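Local coordinates for protein interleukin-20 receptor subunit beta (Homo sapiens, PDB 6DF3) that pairs with IL-20RA as a receptor for IL-19, IL-20 and IL-24, or with IL-22RA1 as a receptor for IL-20 and IL-24, at residues R99-T105 against A177-S182; F129-Y135 against V146-G152. The protein carries 1 engineered substitution. One frame throughout, in Å; residues are numbered along the deposited sequence.

In the fold
The extracellular part of this receptor, two fibronectin type III domains in tandem, illustrates how a linker can be held by a turn far along the chain. From the N terminus, the chain completes the first domain with strand 86-98, then passes through 99-105 into the second. There, strands 130-137 and 145-149 form a hairpin, where interaction 2 closes a short loop. The chain next makes strand 156-160 and the hairpin of 167-175 and 180-189, whose turn returns to the linker; interaction 1 thus closes a loop of 71 residues that contains all of interaction 2. The two contacts touch where Leu104 CD2 lies 4.0 Å from Phe129 CE2 and Tyr181 CE2 lies 4.3 Å from Leu132 CD1.

Interaction 1 (R99-T105 against A177-S182); sequences RQSTILT and AIGRYS. Engineered in segment 99-105: Gln100 (natural residue Asn).
A linker between two receptor domains can be held in part through its own backbone carbonyls, as residues 99-105 demonstrate. Arg99 and Gln100 form a short 3-10 segment, followed by an extended run from Thr102 onward; Thr102 N bonds to Arg99 O at 3.0 Å. The closest CA pairs are Gln100-Ile178 at 5.1 Å and Leu104-Ser182 at 5.3 Å. Arg99 (chi1 p, then t, t) lays one guanidinium face over Ala177, with NH2 to CB at 3.7 Å, while its NE bonds to Thr72 in the first domain. Gln100, an engineered residue, is t at chi1 and p at chi2, so that NE2 donates to Ile178 O at 2.7 Å; its backbone O accepts from Arg180 NH1 at 2.8 Å. Thr102 O takes a second, nearly straight bond from Arg180 NH1 at 2.7 Å and a weak one from NH2 at 3.4 Å. Arg180 (m, t, p) reaches these acceptors from the first position of strand 180-189, just after the turn from strand 167-175, where Gly179, at positive phi, and Arg180 both face Val175 in a G1 beta bulge. This turn joins the last two strands of the second fibronectin type III domain, here pressed against the interdomain linker. Thr102 CG2 also meets Ile178 CD1 at 3.6 Å, while Thr102 OG1 bonds to Ser11 in the first domain. Leu104 (m, t) points toward the start of strand 180-189: CG sits 3.9 Å from Arg180 NH2, over a guanidinium face, and CD1 is 3.8 Å from Ser182 N. Thr105 O closes on Ser182 CB at 3.1 Å.

Interaction 2 (F129-Y135 against V146-G152); sequences FEFLVAY and VKMVRSG
Strands 130-135 and 146-149 run antiparallel, their axes 4.8 Å apart at closest approach and 155° between directions. Phe131 gives up the most surface. It forms a hydrogen-bonded pair with Val149, CA atoms 5.1 Å apart: Val149 N donates to Phe131 O at 2.8 Å and Phe131 N to Val149 O at 3.2 Å. Phe131 O also receives a CA-H...O contact from Met148 CA at 3.2 Å. With chi1 m and chi2 85°, the Phe131 ring brings CE1 to 3.9 Å from Gly152 N, and CB lies 4.3 Å from Val149 CB. Val133 CG2 and Val149 CG2, 4.1 Å apart, continue this apolar face, packing with Phe131 on Leu122 across the domain core. Val146 lies on the opposite face, a non-hydrogen-bonded partner of Ala134 (CA-CA 4.7 Å); its CG1 is 4.1 Å from Leu132 CG, and Leu132 CD1 meets Met148 CE at 3.4 Å. Lys147 N donates to Val133 O at 3.1 Å, while the return bond from Val133 N to Lys147 O, 3.2 Å, is weak. The edge of the Tyr135 ring (chi1 p) puts CE2 4.1 Å from Lys147 CB, and Lys147 NZ bonds to the backbone of the neighbouring IL-22 receptor alpha-1 chain. Such pairing is that of the C-C' hairpin at the edge of a fibronectin type III sandwich.

Interaction 1 (R99-T105 against A177-S182)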
loop_
_atom_site.group_PDB
_atom_site.type_symbol
_atom_site.label_atom_id
_atom_site.label_comp_id
_atom_site.label_asym_id
_atom_site.label_seq_id
_atom_site.Cartn_x
_atom_site.Cartn_y
_atom_site.Cartn_z
ATOM N N ARG C 99 -17.127 7.438 4.279
ATOM C CA ARG C 99 -17.238 6.255 3.447
ATOM C C ARG C 99 -17.638 4.974 4.210
ATOM O O ARG C 99 -17.959 4.033 3.575
ATOM C CB ARG C 99 -15.991 6.022 2.620
ATOM C CG ARG C 99 -14.778 5.548 3.435
ATOM C CD ARG C 99 -13.497 5.665 2.604
ATOM N NE ARG C 99 -12.370 5.128 3.356
ATOM C CZ ARG C 99 -11.162 4.939 2.871
ATOM N NH1 ARG C 99 -10.907 5.144 1.590
ATOM N NH2 ARG C 99 -10.217 4.506 3.689
ATOM N N GLN C 100 -17.535 4.931 5.535
ATOM C CA GLN C 100 -18.084 3.849 6.366
ATOM C C GLN C 100 -19.585 3.590 6.000
ATOM O O GLN C 100 -20.075 2.535 6.132
ATOM C CB GLN C 100 -17.925 4.274 7.835
ATOM C CG GLN C 100 -18.436 3.343 8.949
ATOM C CD GLN C 100 -17.425 2.244 9.263
ATOM O OE1 GLN C 100 -16.223 2.512 9.433
ATOM N NE2 GLN C 100 -17.896 0.998 9.336
ATOM N N SER C 101 -20.290 4.603 5.535
ATOM C CA SER C 101 -21.672 4.459 5.193
ATOM C C SER C 101 -21.887 4.098 3.730
ATOM O O SER C 101 -22.996 4.166 3.285
ATOM C CB SER C 101 -22.386 5.744 5.550
ATOM O OG SER C 101 -22.070 6.705 4.542
ATOM N N THR C 102 -20.863 3.684 2.971
ATOM C CA THR C 102 -21.102 3.331 1.576
ATOM C C THR C 102 -22.195 2.193 1.433
ATOM O O THR C 102 -22.385 1.394 2.377
ATOM C CB THR C 102 -19.880 2.956 0.862
ATOM O OG1 THR C 102 -20.108 2.954 -0.534
ATOM C CG2 THR C 102 -19.340 1.597 1.291
ATOM N N ILE C 103 -22.915 2.160 0.297
ATOM C CA ILE C 103 -23.945 1.121 0.077
ATOM C C ILE C 103 -23.238 -0.079 -0.540
ATOM O O ILE C 103 -22.787 -0.013 -1.654
ATOM C CB ILE C 103 -25.088 1.609 -0.819
ATOM C CG1 ILE C 103 -25.814 2.760 -0.097
ATOM C CG2 ILE C 103 -26.018 0.437 -1.164
ATOM C CD1 ILE C 103 -26.787 3.561 -0.940
ATOM N N LEU C 104 -23.153 -1.166 0.202
ATOM C CA LEU C 104 -22.531 -2.414 -0.314
ATOM C C LEU C 104 -23.667 -3.277 -0.808
ATOM O O LEU C 104 -24.548 -3.683 -0.008
ATOM C CB LEU C 104 -21.789 -3.173 0.794
ATOM C CG LEU C 104 -20.582 -2.474 1.422
ATOM C CD1 LEU C 104 -19.747 -3.458 2.233
ATOM C CD2 LEU C 104 -19.713 -1.838 0.358
ATOM N N THR C 105 -23.665 -3.539 -2.106
ATOM C CA THR C 105 -24.668 -4.396 -2.690
ATOM C C THR C 105 -24.183 -5.846 -2.594
ATOM O O THR C 105 -23.004 -6.171 -2.286
ATOM C CB THR C 105 -25.022 -3.918 -4.123
ATOM O OG1 THR C 105 -23.841 -3.556 -4.809
ATOM C CG2 THR C 105 -25.771 -2.604 -4.098
ATOM N N ALA C 177 -11.177 -1.353 4.623
ATOM C CA ALA C 177 -11.176 0.048 5.022
ATOM C C ALA C 177 -12.316 0.513 5.943
ATOM O O ALA C 177 -12.149 1.535 6.640
ATOM C CB ALA C 177 -11.170 0.937 3.829
ATOM N N ILE C 178 -13.449 -0.217 5.921
ATOM C CA ILE C 178 -14.626 0.121 6.740
ATOM C C ILE C 178 -15.105 -1.002 7.674
ATOM O O ILE C 178 -15.931 -0.753 8.557
ATOM C CB ILE C 178 -15.755 0.643 5.807
ATOM C CG1 ILE C 178 -16.306 -0.460 4.907
ATOM C CG2 ILE C 178 -15.204 1.752 4.911
ATOM C CD1 ILE C 178 -17.259 0.035 3.834
ATOM N N GLY C 179 -14.575 -2.216 7.505
ATOM C CA GLY C 179 -14.841 -3.294 8.429
ATOM C C GLY C 179 -16.185 -3.958 8.181
ATOM O O GLY C 179 -16.727 -4.605 9.070
ATOM N N ARG C 180 -16.684 -3.858 6.950
ATOM C CA ARG C 180 -18.056 -4.240 6.620
ATOM C C ARG C 180 -18.053 -5.261 5.503
ATOM O O ARG C 180 -17.188 -5.214 4.645
ATOM C CB ARG C 180 -18.916 -3.021 6.248
ATOM C CG ARG C 180 -19.255 -2.144 7.456
ATOM C CD ARG C 180 -20.114 -0.927 7.053
ATOM N NE ARG C 180 -21.209 -1.360 6.177
ATOM C CZ ARG C 180 -21.696 -0.738 5.098
ATOM N NH1 ARG C 180 -21.215 0.421 4.649
ATOM N NH2 ARG C 180 -22.684 -1.323 4.442
ATOM N N TYR C 181 -19.009 -6.201 5.608
ATOM C CA TYR C 181 -19.384 -7.165 4.562
ATOM C C TYR C 181 -20.765 -6.767 4.027
ATOM O O TYR C 181 -21.596 -6.218 4.805
ATOM C CB TYR C 181 -19.533 -8.600 5.141
ATOM C CG TYR C 181 -18.316 -9.136 5.892
ATOM C CD1 TYR C 181 -18.051 -8.730 7.228
ATOM C CD2 TYR C 181 -17.419 -10.025 5.270
ATOM C CE1 TYR C 181 -16.915 -9.174 7.921
ATOM C CE2 TYR C 181 -16.279 -10.505 5.957
ATOM C CZ TYR C 181 -16.037 -10.083 7.285
ATOM O OH TYR C 181 -14.919 -10.515 7.967
ATOM N N SER C 182 -20.986 -7.053 2.735
ATOM C CA SER C 182 -22.325 -7.076 2.123
ATOM C C SER C 182 -23.191 -8.297 2.541
ATOM O O SER C 182 -22.718 -9.264 3.140
ATOM C CB SER C 182 -22.253 -7.066 0.586
ATOM O OG SER C 182 -22.009 -8.346 0.018
#

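Interaction 2 (F129-Y135 against V146-G152)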
loop_
_atom_site.group_PDB
_atom_site.type_symbol
_atom_site.label_atom_id
_atom_site.label_comp_id
_atom_site.label_asym_id
_atom_site.label_seq_id
_atom_site.Cartn_x
_atom_site.Cartn_y
_atom_site.Cartn_z
ATOM N N PHE C 129 -12.119 -4.319 -2.422
ATOM C CA PHE C 129 -12.966 -5.474 -2.078
ATOM C C PHE C 129 -12.323 -6.830 -2.122
ATOM O O PHE C 129 -11.762 -7.233 -3.177
ATOM C CB PHE C 129 -14.159 -5.591 -3.060
ATOM C CG PHE C 129 -15.154 -4.449 -2.974
ATOM C CD1 PHE C 129 -14.913 -3.239 -3.667
ATOM C CD2 PHE C 129 -16.349 -4.607 -2.292
ATOM C CE1 PHE C 129 -15.824 -2.181 -3.620
ATOM C CE2 PHE C 129 -17.278 -3.560 -2.255
ATOM C CZ PHE C 129 -17.003 -2.344 -2.916
ATOM N N GLU C 130 -12.581 -7.586 -1.051
ATOM C CA GLU C 130 -12.359 -9.044 -1.023
ATOM C C GLU C 130 -13.732 -9.801 -1.006
ATOM O O GLU C 130 -14.757 -9.297 -0.427
ATOM C CB GLU C 130 -11.521 -9.437 0.204
ATOM C CG GLU C 130 -10.053 -9.016 0.148
ATOM C CD GLU C 130 -9.344 -9.161 1.507
ATOM O OE1 GLU C 130 -9.112 -10.331 1.906
ATOM O OE2 GLU C 130 -9.055 -8.116 2.185
ATOM N N PHE C 131 -13.730 -10.983 -1.647
ATOM C CA PHE C 131 -14.940 -11.837 -1.825
ATOM C C PHE C 131 -14.838 -13.099 -0.976
ATOM O O PHE C 131 -13.814 -13.815 -1.008
ATOM C CB PHE C 131 -15.175 -12.260 -3.285
ATOM C CG PHE C 131 -15.402 -11.112 -4.219
ATOM C CD1 PHE C 131 -14.324 -10.438 -4.789
ATOM C CD2 PHE C 131 -16.711 -10.662 -4.517
ATOM C CE1 PHE C 131 -14.527 -9.362 -5.659
ATOM C CE2 PHE C 131 -16.930 -9.594 -5.400
ATOM C CZ PHE C 131 -15.840 -8.934 -5.959
ATOM N N LEU C 132 -15.899 -13.313 -0.208
ATOM C CA LEU C 132 -16.190 -14.553 0.483
ATOM C C LEU C 132 -17.166 -15.364 -0.333
ATOM O O LEU C 132 -18.205 -14.883 -0.739
ATOM C CB LEU C 132 -16.873 -14.239 1.788
ATOM C CG LEU C 132 -16.477 -15.085 2.963
ATOM C CD1 LEU C 132 -15.682 -14.163 3.871
ATOM C CD2 LEU C 132 -17.700 -15.712 3.667
ATOM N N VAL C 133 -16.849 -16.617 -0.562
ATOM C CA VAL C 133 -17.725 -17.508 -1.321
ATOM C C VAL C 133 -17.986 -18.707 -0.439
ATOM O O VAL C 133 -17.053 -19.353 0.012
ATOM C CB VAL C 133 -17.119 -17.923 -2.678
ATOM C CG1 VAL C 133 -18.108 -18.746 -3.493
ATOM C CG2 VAL C 133 -16.730 -16.678 -3.467
ATOM N N ALA C 134 -19.259 -18.953 -0.155
ATOM C CA ALA C 134 -19.693 -20.137 0.589
ATOM C C ALA C 134 -20.198 -21.099 -0.428
ATOM O O ALA C 134 -20.931 -20.698 -1.357
ATOM C CB ALA C 134 -20.801 -19.811 1.583
ATOM N N TYR C 135 -19.757 -22.355 -0.280
ATOM C CA TYR C 135 -20.273 -23.440 -1.082
ATOM C C TYR C 135 -20.357 -24.774 -0.319
ATOM O O TYR C 135 -19.596 -25.030 0.633
ATOM C CB TYR C 135 -19.459 -23.591 -2.375
ATOM C CG TYR C 135 -17.991 -24.015 -2.249
ATOM C CD1 TYR C 135 -17.573 -25.380 -2.232
ATOM C CD2 TYR C 135 -17.016 -23.040 -2.214
ATOM C CE1 TYR C 135 -16.211 -25.698 -2.133
ATOM C CE2 TYR C 135 -15.685 -23.347 -2.126
ATOM C CZ TYR C 135 -15.276 -24.640 -2.092
ATOM O OH TYR C 135 -13.906 -24.718 -2.017
ATOM N N VAL C 146 -15.551 -22.239 2.528
ATOM C CA VAL C 146 -15.382 -20.819 2.281
ATOM C C VAL C 146 -14.046 -20.583 1.559
ATOM O O VAL C 146 -12.997 -20.750 2.174
ATOM C CB VAL C 146 -15.459 -20.032 3.628
ATOM C CG1 VAL C 146 -14.723 -18.696 3.560
ATOM C CG2 VAL C 146 -16.915 -19.845 4.044
ATOM N N LYS C 147 -14.102 -20.197 0.276
ATOM C CA LYS C 147 -12.927 -19.692 -0.462
ATOM C C LYS C 147 -12.934 -18.164 -0.617
ATOM O O LYS C 147 -13.826 -17.586 -1.236
ATOM C CB LYS C 147 -12.832 -20.357 -1.844
ATOM C CG LYS C 147 -11.474 -20.174 -2.525
ATOM C CD LYS C 147 -11.329 -20.996 -3.802
ATOM C CE LYS C 147 -10.035 -21.827 -3.822
ATOM N NZ LYS C 147 -8.791 -20.982 -3.759
ATOM N N MET C 148 -11.923 -17.524 -0.049
ATOM C CA MET C 148 -11.643 -16.110 -0.281
ATOM C C MET C 148 -11.100 -15.965 -1.688
ATOM O O MET C 148 -10.117 -16.665 -2.040
ATOM C CB MET C 148 -10.600 -15.567 0.698
ATOM C CG MET C 148 -10.979 -15.694 2.166
ATOM S SD MET C 148 -12.530 -14.868 2.618
ATOM C CE MET C 148 -12.364 -14.859 4.418
ATOM N N VAL C 149 -11.753 -15.104 -2.488
ATOM C CA VAL C 149 -11.335 -14.780 -3.863
ATOM C C VAL C 149 -10.942 -13.304 -3.983
ATOM O O VAL C 149 -11.746 -12.376 -3.692
ATOM C CB VAL C 149 -12.424 -15.083 -4.917
ATOM C CG1 VAL C 149 -11.894 -14.779 -6.313
ATOM C CG2 VAL C 149 -12.874 -16.530 -4.887
ATOM N N ARG C 150 -9.721 -13.062 -4.449
ATOM C CA ARG C 150 -9.156 -11.721 -4.343
ATOM C C ARG C 150 -9.889 -10.783 -5.295
ATOM O O ARG C 150 -10.355 -9.744 -4.861
ATOM C CB ARG C 150 -7.639 -11.710 -4.572
ATOM C CG ARG C 150 -6.918 -10.469 -4.014
ATOM C CD ARG C 150 -5.504 -10.760 -3.440
ATOM N NE ARG C 150 -4.753 -11.840 -4.126
ATOM C CZ ARG C 150 -4.191 -11.765 -5.343
ATOM N NH1 ARG C 150 -4.240 -10.653 -6.079
ATOM N NH2 ARG C 150 -3.576 -12.824 -5.838
ATOM N N SER C 151 -10.072 -11.206 -6.546
ATOM C CA SER C 151 -10.522 -10.322 -7.603
ATOM C C SER C 151 -11.548 -10.884 -8.575
ATOM O O SER C 151 -11.489 -12.086 -9.031
ATOM C CB SER C 151 -9.308 -9.855 -8.387
ATOM O OG SER C 151 -8.647 -8.846 -7.612
ATOM N N GLY C 152 -12.461 -9.964 -8.923
ATOM C CA GLY C 152 -13.494 -10.203 -9.908
ATOM C C GLY C 152 -12.902 -10.276 -11.289
ATOM O O GLY C 152 -11.717 -10.054 -11.459
#